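Local coordinates for SusD homolog (Bacteroides thetaiotaomicron VPI-5482, PDB 3IHV), which probably binds sugars at the outer membrane surface, like other SusD-type glycan-binding proteins, at residues A[172-177]-A[197-202]; A[113-118]-A[181-186]; A[165-170]-A[204-209]. All coordinates share one frame; numbering follows the deposited sequence. Where two conformers were deposited one is given.

All three contacts lie in one helical region, in the N-terminal part of this SusD-like chain. Contacts 1 and 3 are two levels of the same helix pair, 159-176 against 195-210, with centres about 10 Å apart. They meet where Leu170 CD1 packs 3.9 Å from Leu202 CA. Contact 2 brings helix 107-135 against the loop that joins this pair. Its centre is about 12 Å from that of contact 1, and Leu177 CG touches Ala118 CB at 3.5 Å. Contacts 2 and 3 do not touch; their centres are about 21 Å apart. Contact 3 holds a bound 1,2-ethanediol, and neither sodium site uses residues of these segments.

Contact 1 (A[172-177]-A[197-202]); sequences YACDIL and AALGLL
Cys174 sets its sulfur against one side of helix 195-210. SG lies 3.6 Å from Leu199 CD2 and 3.8 Å from Ala198 CB. The more distant third neighbour is Leu202 CD2, 4.2 Å from SG. The thiol thus sits among three apolar side chains spread over one turn of the partner helix. The torsion chi1 of -69° puts SG beside its own backbone N and anti to the carbonyl carbon, which turns the sulfur to this interface. Leu199 starts off pointing along the side of the contact, but its CD2 branch swings in to meet the sulfur.

The alanines meet methyl to methyl. Ala173 CB and Ala198 CB both point into the interface and are 3.8 Å apart. Leu177, the first residue past the helix end, adds a looser touch of CD1 on Ala198 CB. Ala198 is therefore covered by three residues of 172-177. No hydrogen bond crosses between the segments, so packing alone joins them.

The small side chains allow a close pair: the axes approach to 8.5 Å and run nearly antiparallel, at 150°. This is an antiparallel helix hairpin, consistent with the TPR-related helical fold of SusD proteins. Lys195 NZ, near the start of the second helix, hydrogen-bonds to Cys174 O and Leu177 O. On the flanks, Tyr172 packs on helix 107-135, while Leu199 and Leu202 pack on helix 219-232.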
ATOM      1  N   TYR A 172      -4.019 -13.552  17.086  1.00  6.62           N
ATOM      2  CA  TYR A 172      -3.090 -14.644  17.340  1.00  6.01           C
ATOM      3  C   TYR A 172      -1.636 -14.222  17.012  1.00  5.98           C
ATOM      4  O   TYR A 172      -0.739 -14.473  17.796  1.00  6.03           O
ATOM      5  CB  TYR A 172      -3.454 -15.876  16.507  1.00  6.19           C
ATOM      6  CG  TYR A 172      -2.565 -17.072  16.744  1.00  5.91           C
ATOM      7  CD1 TYR A 172      -1.360 -17.216  16.072  1.00  6.22           C
ATOM      8  CD2 TYR A 172      -2.956 -18.090  17.614  1.00 10.08           C
ATOM      9  CE1 TYR A 172      -0.548 -18.342  16.264  1.00  8.45           C
ATOM     10  CE2 TYR A 172      -2.141 -19.216  17.821  1.00  8.34           C
ATOM     11  CZ  TYR A 172      -0.956 -19.334  17.132  1.00 10.27           C
ATOM     12  OH  TYR A 172      -0.170 -20.419  17.337  1.00 10.07           O
ATOM     13  N   ALA A 173      -1.420 -13.547  15.880  1.00  6.10           N
ATOM     14  CA  ALA A 173      -0.057 -13.113  15.484  1.00  6.17           C
ATOM     15  C   ALA A 173       0.492 -12.086  16.490  1.00  6.84           C
ATOM     16  O   ALA A 173       1.666 -12.148  16.844  1.00  7.26           O
ATOM     17  CB  ALA A 173      -0.043 -12.589  14.030  1.00  6.38           C
ATOM     18  N   CYS A 174      -0.361 -11.193  16.989  1.00  6.75           N
ATOM     19  CA  CYS A 174       0.046 -10.255  18.030  1.00  7.24           C
ATOM     20  C   CYS A 174       0.490 -10.994  19.293  1.00  8.08           C
ATOM     21  O   CYS A 174       1.446 -10.583  19.949  1.00  8.99           O
ATOM     22  CB  CYS A 174      -1.085  -9.297  18.422  1.00  6.59           C
ATOM     23  SG  CYS A 174      -1.513  -8.093  17.109  1.00  9.12           S
ATOM     24  N   ASP A 175      -0.222 -12.056  19.646  1.00  7.55           N
ATOM     25  CA  ASP A 175       0.073 -12.802  20.876  1.00  8.72           C
ATOM     26  C   ASP A 175       1.357 -13.609  20.740  1.00  8.47           C
ATOM     27  O   ASP A 175       2.169 -13.677  21.673  1.00  9.31           O
ATOM     28  CB  ASP A 175      -1.055 -13.798  21.208  1.00  8.62           C
ATOM     29  CG  ASP A 175      -2.352 -13.138  21.665  1.00 11.19           C
ATOM     30  OD1 ASP A 175      -2.333 -11.953  22.012  1.00 13.04           O
ATOM     31  OD2 ASP A 175      -3.390 -13.835  21.679  1.00 10.98           O
ATOM     32  N   ILE A 176       1.532 -14.261  19.599  1.00  7.13           N
ATOM     33  CA  ILE A 176       2.635 -15.219  19.441  1.00  7.05           C
ATOM     34  C   ILE A 176       3.978 -14.650  18.944  1.00  6.51           C
ATOM     35  O   ILE A 176       5.011 -15.042  19.444  1.00  6.79           O
ATOM     36  CB  ILE A 176       2.173 -16.415  18.562  1.00  5.81           C
ATOM     37  CG1 ILE A 176       1.424 -17.443  19.421  1.00  8.99           C
ATOM     38  CG2 ILE A 176       3.366 -17.176  17.923  1.00  5.91           C
ATOM     39  CD1 ILE A 176       0.206 -16.996  20.143  1.00  6.97           C
ATOM     40  N   LEU A 177       3.934 -13.693  18.023  1.00  6.11           N
ATOM     41  CA  LEU A 177       5.165 -13.195  17.399  1.00  6.50           C
ATOM     42  C   LEU A 177       6.003 -12.340  18.333  1.00  6.16           C
ATOM     43  O   LEU A 177       5.471 -11.581  19.100  1.00  6.48           O
ATOM     44  CB  LEU A 177       4.843 -12.407  16.125  1.00  6.47           C
ATOM     45  CG  LEU A 177       4.259 -13.239  14.976  1.00  5.37           C
ATOM     46  CD1 LEU A 177       3.709 -12.298  13.924  1.00  7.55           C
ATOM     47  CD2 LEU A 177       5.303 -14.201  14.351  1.00  7.72           C
ATOM     48  N   ALA A 197       4.354  -5.453  13.165  1.00  6.16           N
ATOM     49  CA  ALA A 197       3.547  -5.486  11.965  1.00  5.87           C
ATOM     50  C   ALA A 197       2.165  -6.018  12.228  1.00  6.95           C
ATOM     51  O   ALA A 197       1.201  -5.532  11.638  1.00  9.66           O
ATOM     52  CB  ALA A 197       4.212  -6.326  10.873  1.00  5.88           C
ATOM     53  N   ALA A 198       2.054  -7.052  13.053  1.00  5.94           N
ATOM     54  CA  ALA A 198       0.744  -7.581  13.405  1.00  6.05           C
ATOM     55  C   ALA A 198      -0.088  -6.533  14.119  1.00  5.43           C
ATOM     56  O   ALA A 198      -1.272  -6.348  13.780  1.00  5.07           O
ATOM     57  CB  ALA A 198       0.870  -8.895  14.287  1.00  5.48           C
ATOM     58  N   LEU A 199       0.499  -5.832  15.081  1.00  5.79           N
ATOM     59  CA  LEU A 199      -0.253  -4.803  15.816  1.00  5.90           C
ATOM     60  C   LEU A 199      -0.574  -3.627  14.892  1.00  5.92           C
ATOM     61  O   LEU A 199      -1.661  -3.074  14.945  1.00  5.72           O
ATOM     62  CB  LEU A 199       0.547  -4.279  16.999  1.00  5.91           C
ATOM     63  CG  LEU A 199       0.778  -5.195  18.201  1.00  6.47           C
ATOM     64  CD1 LEU A 199       2.019  -4.731  19.029  1.00  3.98           C
ATOM     65  CD2 LEU A 199      -0.493  -5.238  19.036  1.00  5.33           C
ATOM     66  N   GLY A 200       0.397  -3.242  14.070  1.00  6.48           N
ATOM     67  CA  GLY A 200       0.154  -2.131  13.126  1.00  6.28           C
ATOM     68  C   GLY A 200      -0.967  -2.420  12.142  1.00  7.39           C
ATOM     69  O   GLY A 200      -1.878  -1.581  11.908  1.00  6.38           O
ATOM     70  N   LEU A 201      -0.925  -3.622  11.556  1.00  6.48           N
ATOM     71  CA  LEU A 201      -1.948  -3.986  10.598  1.00  5.97           C
ATOM     72  C   LEU A 201      -3.315  -4.101  11.275  1.00  5.69           C
ATOM     73  O   LEU A 201      -4.305  -3.651  10.715  1.00  5.73           O
ATOM     74  CB  LEU A 201      -1.576  -5.276   9.856  1.00  6.97           C
ATOM     75  CG  LEU A 201      -2.599  -5.722   8.798  1.00  6.73           C
ATOM     76  CD1 LEU A 201      -2.776  -4.665   7.741  1.00  7.41           C
ATOM     77  CD2 LEU A 201      -2.149  -7.040   8.182  1.00 10.68           C
ATOM     78  N   LEU A 202      -3.362  -4.674  12.467  1.00  5.64           N
ATOM     79  CA  LEU A 202      -4.626  -4.797  13.203  1.00  5.97           C
ATOM     80  C   LEU A 202      -5.212  -3.407  13.496  1.00  6.53           C
ATOM     81  O   LEU A 202      -6.420  -3.221  13.428  1.00  6.40           O
ATOM     82  CB  LEU A 202      -4.450  -5.623  14.467  1.00  6.69           C
ATOM     83  CG  LEU A 202      -5.727  -5.877  15.254  1.00  5.53           C
ATOM     84  CD1 LEU A 202      -6.828  -6.470  14.355  1.00  8.66           C
ATOM     85  CD2 LEU A 202      -5.459  -6.751  16.509  1.00  7.34           C
TER

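Contact 2 (A[113-118]-A[181-186]); sequences ATLYIA and TDDQYR
Leu115 of helix 107-135 packs against Tyr185 and Arg186, in a loop shaped by an Asx motif at Asp183, which includes an Asx turn. This loop joins helices 159-176 and 195-210, so the contact packs the linker of a helix hairpin on a third helix.

The contact across the segments is apolar. Leu115 CD1 does most of the touching. It lies 3.7 Å from Tyr185 CB and 3.8 Å from Arg186 CG. The side chains of Leu115 and Tyr185 cross at about a right angle. The Tyr116 ring adds a looser touch: its CE1 edge is 4.4 Å from Arg186 CG, which lies near the ring plane.

Between the two segments no hydrogen bond forms; the polar bonds of 181-186 run mainly within the loop. Arg186 bends at chi3 (-65°), which swings NE round. NE and NH2 then both bond to Asp183 OD2, from the same face of the carboxylate. The NE bond, at 2.7 Å, is a salt bridge. Farther along the loop, Phe193 O accepts from Arg186 NH1 and Asn189 ND2 donates to Asp183 OD2. Glu119 OE2, on helix 107-135, forms a salt bridge with NH1, a charged tie from loop to helix. An alanine in place of Arg186 would probably leave Glu119 without this charged mate, take two donors from Asp183 OD2 and open a gap beside Leu115 CD1.

Side-chain-to-backbone bonds define the turn. Asp183 OD1 accepts from two successive amides, both on one face of the carboxylate. Tyr185 N meets it at 2.9 Å, nearly along the C-O axis, and Arg186 N at 3.1 Å, with an almost straight N-H...O angle of 171°.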
ATOM      1  N   ALA A 113       7.552 -23.370  14.934  1.00  4.20           N
ATOM      2  CA  ALA A 113       6.274 -23.685  14.309  1.00  4.52           C
ATOM      3  C   ALA A 113       5.176 -22.735  14.759  1.00  4.00           C
ATOM      4  O   ALA A 113       4.398 -22.304  13.925  1.00  4.93           O
ATOM      5  CB  ALA A 113       5.866 -25.141  14.542  1.00  3.70           C
ATOM      6  N   THR A 114       5.141 -22.355  16.043  1.00  4.03           N
ATOM      7  CA  THR A 114       4.121 -21.407  16.486  1.00  4.54           C
ATOM      8  C   THR A 114       4.333 -20.035  15.836  1.00  4.95           C
ATOM      9  O   THR A 114       3.381 -19.364  15.449  1.00  4.01           O
ATOM     10  CB  THR A 114       4.020 -21.281  18.030  1.00  5.23           C
ATOM     11  OG1 THR A 114       5.226 -20.725  18.586  1.00  7.07           O
ATOM     12  CG2 THR A 114       3.713 -22.650  18.650  1.00  2.99           C
ATOM     13  N   LEU A 115       5.587 -19.629  15.712  1.00  3.78           N
ATOM     14  CA  LEU A 115       5.874 -18.371  15.022  1.00  5.16           C
ATOM     15  C   LEU A 115       5.400 -18.450  13.566  1.00  4.45           C
ATOM     16  O   LEU A 115       4.771 -17.522  13.056  1.00  5.00           O
ATOM     17  CB  LEU A 115       7.365 -18.033  15.087  1.00  5.32           C
ATOM     18  CG  LEU A 115       8.002 -17.878  16.456  1.00 10.26           C
ATOM     19  CD1 LEU A 115       9.390 -17.201  16.321  1.00 10.41           C
ATOM     20  CD2 LEU A 115       7.091 -17.092  17.404  1.00 12.43           C
ATOM     21  N   TYR A 116       5.688 -19.567  12.907  1.00  4.72           N
ATOM     22  CA  TYR A 116       5.292 -19.745  11.518  1.00  4.88           C
ATOM     23  C   TYR A 116       3.783 -19.780  11.347  1.00  5.20           C
ATOM     24  O   TYR A 116       3.279 -19.258  10.342  1.00  4.83           O
ATOM     25  CB  TYR A 116       5.947 -20.994  10.876  1.00  4.57           C
ATOM     26  CG  TYR A 116       7.450 -21.076  10.932  1.00  4.91           C
ATOM     27  CD1 TYR A 116       8.244 -19.965  11.169  1.00  6.36           C
ATOM     28  CD2 TYR A 116       8.080 -22.280  10.710  1.00  7.25           C
ATOM     29  CE1 TYR A 116       9.616 -20.097  11.228  1.00  7.10           C
ATOM     30  CE2 TYR A 116       9.431 -22.394  10.717  1.00  7.12           C
ATOM     31  CZ  TYR A 116      10.193 -21.303  10.975  1.00  8.25           C
ATOM     32  OH  TYR A 116      11.563 -21.475  11.013  1.00  8.28           O
ATOM     33  N   ILE A 117       3.063 -20.368  12.322  1.00  5.30           N
ATOM     34  CA  ILE A 117       1.613 -20.363  12.347  1.00  4.84           C
ATOM     35  C   ILE A 117       1.147 -18.927  12.419  1.00  5.46           C
ATOM     36  O   ILE A 117       0.240 -18.519  11.683  1.00  6.32           O
ATOM     37  CB  ILE A 117       1.045 -21.206  13.533  1.00  4.65           C
ATOM     38  CG1 ILE A 117       1.251 -22.707  13.249  1.00  3.91           C
ATOM     39  CG2 ILE A 117      -0.455 -20.885  13.783  1.00  4.31           C
ATOM     40  CD1 ILE A 117       1.134 -23.632  14.500  1.00  5.83           C
ATOM     41  N   ALA A 118       1.782 -18.144  13.294  1.00  5.30           N
ATOM     42  CA  ALA A 118       1.427 -16.747  13.447  1.00  5.68           C
ATOM     43  C   ALA A 118       1.646 -15.958  12.149  1.00  5.18           C
ATOM     44  O   ALA A 118       0.835 -15.094  11.792  1.00  6.89           O
ATOM     45  CB  ALA A 118       2.262 -16.124  14.625  1.00  5.21           C
ATOM     46  N   THR A 181      13.051  -6.851  16.735  1.00  7.76           N
ATOM     47  CA  THR A 181      14.358  -6.673  17.380  1.00  9.88           C
ATOM     48  C   THR A 181      14.568  -7.521  18.652  1.00 10.55           C
ATOM     49  O   THR A 181      15.665  -7.552  19.205  1.00 10.88           O
ATOM     50  CB  THR A 181      14.547  -5.174  17.711  1.00 10.50           C
ATOM     51  OG1 THR A 181      13.454  -4.735  18.531  1.00  9.10           O
ATOM     52  CG2 THR A 181      14.539  -4.348  16.388  1.00 10.15           C
ATOM     53  N   ASP A 182      13.529  -8.206  19.111  1.00 10.11           N
ATOM     54  CA  ASP A 182      13.598  -9.039  20.303  1.00 11.61           C
ATOM     55  C   ASP A 182      13.801 -10.519  19.946  1.00 11.71           C
ATOM     56  O   ASP A 182      14.164 -11.336  20.801  1.00 14.12           O
ATOM     57  CB  ASP A 182      12.255  -9.046  21.045  1.00 12.10           C
ATOM     58  CG  ASP A 182      11.967  -7.803  21.875  1.00 16.34           C
ATOM     59  OD1 ASP A 182      12.887  -7.072  22.239  1.00 19.26           O
ATOM     60  OD2 ASP A 182      10.757  -7.587  22.234  1.00 16.37           O
ATOM     61  N   ASP A 183      13.608 -10.843  18.691  1.00 10.80           N
ATOM     62  CA  ASP A 183      13.577 -12.206  18.189  1.00  9.95           C
ATOM     63  C   ASP A 183      14.904 -12.958  18.202  1.00 11.01           C
ATOM     64  O   ASP A 183      15.789 -12.668  17.412  1.00 10.99           O
ATOM     65  CB  ASP A 183      13.019 -12.115  16.769  1.00  9.39           C
ATOM     66  CG  ASP A 183      12.763 -13.451  16.110  1.00  9.64           C
ATOM     67  OD1 ASP A 183      12.952 -14.507  16.724  1.00  7.06           O
ATOM     68  OD2 ASP A 183      12.306 -13.396  14.929  1.00  8.95           O
ATOM     69  N   GLN A 184      15.043 -13.895  19.124  1.00 10.74           N
ATOM     70  CA  GLN A 184      16.210 -14.754  19.118  1.00 12.32           C
ATOM     71  C   GLN A 184      15.817 -16.196  18.764  1.00 11.17           C
ATOM     72  O   GLN A 184      16.557 -17.118  19.063  1.00 11.66           O
ATOM     73  CB  GLN A 184      17.019 -14.621  20.422  1.00 13.46           C
ATOM     74  CG  GLN A 184      17.656 -13.181  20.535  1.00 15.87           C
ATOM     75  CD  GLN A 184      18.700 -13.042  21.650  1.00 18.84           C
ATOM     76  OE1 GLN A 184      19.243 -14.027  22.147  1.00 21.45           O
ATOM     77  NE2 GLN A 184      18.986 -11.795  22.033  1.00 18.29           N
ATOM     78  N   TYR A 185      14.660 -16.379  18.109  1.00 10.12           N
ATOM     79  CA  TYR A 185      14.213 -17.712  17.632  1.00  9.49           C
ATOM     80  C   TYR A 185      14.493 -17.929  16.135  1.00  8.29           C
ATOM     81  O   TYR A 185      15.065 -18.949  15.725  1.00  8.45           O
ATOM     82  CB  TYR A 185      12.724 -17.891  17.882  1.00 10.03           C
ATOM     83  CG  TYR A 185      12.358 -17.695  19.327  1.00 13.37           C
ATOM     84  CD1 TYR A 185      12.721 -18.616  20.282  1.00 17.33           C
ATOM     85  CD2 TYR A 185      11.630 -16.582  19.724  1.00 18.49           C
ATOM     86  CE1 TYR A 185      12.389 -18.426  21.626  1.00 19.64           C
ATOM     87  CE2 TYR A 185      11.295 -16.384  21.048  1.00 21.10           C
ATOM     88  CZ  TYR A 185      11.667 -17.290  21.980  1.00 21.82           C
ATOM     89  OH  TYR A 185      11.301 -17.060  23.288  1.00 29.17           O
ATOM     90  N   ARG A 186      14.095 -16.972  15.323  1.00  8.41           N
ATOM     91  CA  ARG A 186      14.288 -17.037  13.877  1.00  8.88           C
ATOM     92  C   ARG A 186      15.692 -16.530  13.467  1.00 10.37           C
ATOM     93  O   ARG A 186      16.166 -15.543  13.984  1.00 10.87           O
ATOM     94  CB  ARG A 186      13.191 -16.257  13.173  1.00  8.43           C
ATOM     95  CG  ARG A 186      11.780 -16.897  13.356  1.00  6.24           C
ATOM     96  CD  ARG A 186      10.706 -16.063  12.717  1.00  6.95           C
ATOM     97  NE  ARG A 186      10.593 -14.776  13.394  1.00  6.65           N
ATOM     98  CZ  ARG A 186       9.679 -13.861  13.114  1.00  8.08           C
ATOM     99  NH1 ARG A 186       8.800 -14.077  12.173  1.00  7.41           N
ATOM    100  NH2 ARG A 186       9.660 -12.706  13.766  1.00  7.98           N
TER

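Contact 3 (A[165-170]-A[204-209]); sequences YIEDDL and KVYATW. With EDO (1,2-ethanediol), chain H.
Glu167 stretches its carboxylate between the edges of two aromatic rings, those of Tyr206 and Trp209. Its CG is anti to the backbone N (chi1 176°), and the chain stays extended beyond it. OE2 lies in the plane of the Tyr206 ring and accepts a hydrogen bond from Tyr206 OH at 2.6 Å. The oxygen uses its anti lone pair, the one away from OE1. The carboxylate stands nearly upright to this ring, with the planes 86° apart.

The other oxygen meets the tryptophan. OE1 is 3.7 Å from Trp209 CH2, at the ring edge and near its plane. The planes are again steep to each other, at 80°. The aliphatic part of Glu167 also takes part: its CB is 4.1 Å from Trp209 CZ3.

A 1,2-ethanediol, probably from the crystallisation liquor, makes a second bond to the same carboxylate oxygen. Its O2 donates to Glu167 OE2 at 2.6 Å, so two hydroxyls grip this oxygen. The diol is also hydrogen-bonded to Lys219 NZ, and so bridges Glu167 OE2 and that amine.

Next to this polar cluster is an apolar one centred on Val205. Ile166 CG2 touches both of its methyls, CG1 at 3.9 Å, while Val205 CG2 also meets Leu170 CD1 at 3.8 Å.

The two helices run nearly antiparallel, but their axes stay 10.9 Å apart, a spacing filled by these larger side chains. Trp209 stacks on Tyr163, earlier in helix 159-176. Ile166 packs on Tyr128 and Val132 of helix 107-135, while Tyr206 packs on Ala222, Ala223 and Thr226 of helix 219-232. The pair thus lies between these two helices in the helical array.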
ATOM      1  N   TYR A 165     -12.942 -12.611  11.268  1.00  8.21           N
ATOM      2  CA  TYR A 165     -11.988 -13.650  10.886  1.00  7.95           C
ATOM      3  C   TYR A 165     -10.573 -13.057  10.785  1.00  7.28           C
ATOM      4  O   TYR A 165      -9.625 -13.614  11.334  1.00  7.93           O
ATOM      5  CB  TYR A 165     -12.435 -14.254   9.572  1.00  7.93           C
ATOM      6  CG  TYR A 165     -11.711 -15.503   9.194  1.00  7.91           C
ATOM      7  CD1 TYR A 165     -12.130 -16.741   9.661  1.00 11.46           C
ATOM      8  CD2 TYR A 165     -10.620 -15.457   8.380  1.00 11.06           C
ATOM      9  CE1 TYR A 165     -11.440 -17.899   9.315  1.00  9.15           C
ATOM     10  CE2 TYR A 165      -9.949 -16.596   8.017  1.00 11.44           C
ATOM     11  CZ  TYR A 165     -10.363 -17.804   8.468  1.00 11.18           C
ATOM     12  OH  TYR A 165      -9.670 -18.922   8.073  1.00 10.21           O
ATOM     13  N   ILE A 166     -10.441 -11.894  10.137  1.00  6.82           N
ATOM     14  CA  ILE A 166      -9.141 -11.205  10.053  1.00  6.74           C
ATOM     15  C   ILE A 166      -8.612 -10.891  11.479  1.00  7.45           C
ATOM     16  O   ILE A 166      -7.462 -11.118  11.793  1.00  7.80           O
ATOM     17  CB  ILE A 166      -9.286  -9.883   9.287  1.00  6.02           C
ATOM     18  CG1 ILE A 166      -9.667 -10.177   7.836  1.00  6.68           C
ATOM     19  CG2 ILE A 166      -7.996  -9.016   9.397  1.00  5.44           C
ATOM     20  CD1 ILE A 166     -10.236  -8.975   7.115  1.00  7.32           C
ATOM     21  N   GLU A 167      -9.511 -10.422  12.327  1.00  6.96           N
ATOM     22  CA  GLU A 167      -9.190 -10.020  13.686  1.00  7.58           C
ATOM     23  C   GLU A 167      -8.658 -11.182  14.476  1.00  7.35           C
ATOM     24  O   GLU A 167      -7.632 -11.044  15.167  1.00  7.56           O
ATOM     25  CB  GLU A 167     -10.425  -9.477  14.358  1.00  6.96           C
ATOM     26  CG  GLU A 167     -10.204  -9.127  15.813  1.00  9.10           C
ATOM     27  CD  GLU A 167     -11.500  -8.688  16.544  1.00  7.68           C
ATOM     28  OE1 GLU A 167     -12.606  -9.201  16.266  1.00  8.57           O
ATOM     29  OE2 GLU A 167     -11.388  -7.852  17.446  1.00 11.32           O
ATOM     30  N   ASP A 168      -9.307 -12.333  14.366  1.00  7.09           N
ATOM     31  CA  ASP A 168      -8.827 -13.520  15.082  0.50  7.36           C
ATOM     32  C   ASP A 168      -7.425 -13.891  14.603  1.00  7.20           C
ATOM     33  O   ASP A 168      -6.539 -14.258  15.410  1.00  6.55           O
ATOM     34  CB  ASP A 168      -9.781 -14.697  14.889  0.50  8.30           C
ATOM     35  CG  ASP A 168     -11.062 -14.532  15.671  0.50  9.01           C
ATOM     36  OD1 ASP A 168     -11.071 -13.710  16.607  0.50 14.17           O
ATOM     37  OD2 ASP A 168     -12.054 -15.210  15.338  0.50 16.34           O
ATOM     38  N   ASP A 169      -7.239 -13.844  13.296  1.00  6.31           N
ATOM     39  CA  ASP A 169      -5.912 -14.143  12.723  1.00  6.86           C
ATOM     40  C   ASP A 169      -4.818 -13.184  13.249  1.00  7.05           C
ATOM     41  O   ASP A 169      -3.722 -13.612  13.699  1.00  6.67           O
ATOM     42  CB  ASP A 169      -5.927 -14.108  11.194  1.00  6.55           C
ATOM     43  CG  ASP A 169      -6.361 -15.420  10.548  1.00  7.08           C
ATOM     44  OD1 ASP A 169      -6.421 -16.473  11.236  1.00  8.31           O
ATOM     45  OD2 ASP A 169      -6.654 -15.409   9.320  1.00  7.72           O
ATOM     46  N   LEU A 170      -5.093 -11.876  13.192  1.00  7.18           N
ATOM     47  CA  LEU A 170      -4.092 -10.904  13.619  1.00  7.25           C
ATOM     48  C   LEU A 170      -3.885 -10.936  15.134  1.00  7.11           C
ATOM     49  O   LEU A 170      -2.749 -10.747  15.611  1.00  6.20           O
ATOM     50  CB  LEU A 170      -4.438  -9.491  13.124  1.00  7.01           C
ATOM     51  CG  LEU A 170      -4.394  -9.394  11.608  1.00  9.62           C
ATOM     52  CD1 LEU A 170      -4.945  -8.036  11.121  1.00  7.10           C
ATOM     53  CD2 LEU A 170      -2.981  -9.597  11.104  1.00 10.42           C
ATOM     54  N   LYS A 204      -4.885  -0.775  11.569  1.00  7.29           N
ATOM     55  CA  LYS A 204      -5.478  -0.324  10.293  1.00  6.86           C
ATOM     56  C   LYS A 204      -6.793  -1.047   9.971  1.00  7.46           C
ATOM     57  O   LYS A 204      -7.716  -0.461   9.457  1.00  6.80           O
ATOM     58  CB  LYS A 204      -4.494  -0.395   9.142  1.00  6.93           C
ATOM     59  CG  LYS A 204      -5.051   0.085   7.781  1.00  7.15           C
ATOM     60  CD  LYS A 204      -3.983   0.154   6.706  1.00 10.01           C
ATOM     61  CE  LYS A 204      -3.152   1.409   6.856  1.00  9.69           C
ATOM     62  NZ  LYS A 204      -2.265   1.652   5.703  1.00  9.58           N
ATOM     63  N   VAL A 205      -6.837  -2.333  10.274  1.00  7.15           N
ATOM     64  CA  VAL A 205      -8.065  -3.132  10.110  1.00  7.22           C
ATOM     65  C   VAL A 205      -9.163  -2.590  10.960  1.00  6.63           C
ATOM     66  O   VAL A 205     -10.270  -2.370  10.475  1.00  6.46           O
ATOM     67  CB  VAL A 205      -7.759  -4.621  10.454  1.00  5.99           C
ATOM     68  CG1 VAL A 205      -9.056  -5.458  10.680  1.00  7.06           C
ATOM     69  CG2 VAL A 205      -6.814  -5.230   9.404  1.00  6.91           C
ATOM     70  N   TYR A 206      -8.890  -2.340  12.247  1.00  7.03           N
ATOM     71  CA  TYR A 206      -9.920  -1.771  13.091  1.00  5.92           C
ATOM     72  C   TYR A 206     -10.368  -0.393  12.635  1.00  6.74           C
ATOM     73  O   TYR A 206     -11.569  -0.102  12.668  1.00  5.97           O
ATOM     74  CB  TYR A 206      -9.474  -1.655  14.548  1.00  6.05           C
ATOM     75  CG  TYR A 206      -9.383  -2.959  15.331  1.00  5.53           C
ATOM     76  CD1 TYR A 206     -10.458  -3.852  15.362  1.00  5.95           C
ATOM     77  CD2 TYR A 206      -8.338  -3.186  16.189  1.00  4.99           C
ATOM     78  CE1 TYR A 206     -10.389  -5.043  16.112  1.00  5.12           C
ATOM     79  CE2 TYR A 206      -8.277  -4.332  16.982  1.00  5.58           C
ATOM     80  CZ  TYR A 206      -9.321  -5.238  16.968  1.00  6.19           C
ATOM     81  OH  TYR A 206      -9.259  -6.385  17.735  1.00  7.08           O
ATOM     82  N   ALA A 207      -9.423   0.459  12.240  1.00  6.42           N
ATOM     83  CA  ALA A 207      -9.793   1.810  11.768  1.00  6.82           C
ATOM     84  C   ALA A 207     -10.724   1.726  10.539  1.00  7.36           C
ATOM     85  O   ALA A 207     -11.682   2.487  10.428  1.00  8.47           O
ATOM     86  CB  ALA A 207      -8.513   2.628  11.426  1.00  6.94           C
ATOM     87  N   THR A 208     -10.442   0.795   9.638  1.00  7.48           N
ATOM     88  CA  THR A 208     -11.220   0.656   8.389  1.00  7.30           C
ATOM     89  C   THR A 208     -12.620   0.103   8.730  1.00  7.66           C
ATOM     90  O   THR A 208     -13.637   0.585   8.225  1.00  7.65           O
ATOM     91  CB  THR A 208     -10.481  -0.198   7.345  1.00  8.21           C
ATOM     92  OG1 THR A 208      -9.131   0.304   7.142  1.00  7.29           O
ATOM     93  CG2 THR A 208     -11.278  -0.249   6.010  1.00  5.86           C
ATOM     94  N   TRP A 209     -12.662  -0.893   9.622  1.00  7.63           N
ATOM     95  CA  TRP A 209     -13.894  -1.494  10.114  1.00  6.44           C
ATOM     96  C   TRP A 209     -14.810  -0.447  10.728  1.00  6.64           C
ATOM     97  O   TRP A 209     -16.050  -0.523  10.579  1.00  7.04           O
ATOM     98  CB  TRP A 209     -13.517  -2.562  11.132  1.00  6.70           C
ATOM     99  CG  TRP A 209     -14.525  -3.539  11.555  1.00  7.70           C
ATOM    100  CD1 TRP A 209     -15.895  -3.508  11.409  1.00  8.93           C
ATOM    101  CD2 TRP A 209     -14.235  -4.687  12.335  1.00  8.29           C
ATOM    102  NE1 TRP A 209     -16.457  -4.631  11.984  1.00  8.51           N
ATOM    103  CE2 TRP A 209     -15.454  -5.356  12.576  1.00  6.79           C
ATOM    104  CE3 TRP A 209     -13.050  -5.230  12.837  1.00  7.96           C
ATOM    105  CZ2 TRP A 209     -15.516  -6.549  13.307  1.00  8.80           C
ATOM    106  CZ3 TRP A 209     -13.121  -6.427  13.558  1.00  8.19           C
ATOM    107  CH2 TRP A 209     -14.338  -7.060  13.776  1.00  8.83           C
TER
HETATM  108  C1  EDO H  14     -12.260  -5.926  20.666  1.00 26.51           C
HETATM  109  O1  EDO H  14     -13.574  -6.056  21.223  1.00 33.38           O
HETATM  110  C2  EDO H  14     -12.441  -5.222  19.347  1.00 22.80           C
HETATM  111  O2  EDO H  14     -13.036  -6.154  18.464  1.00 21.82           O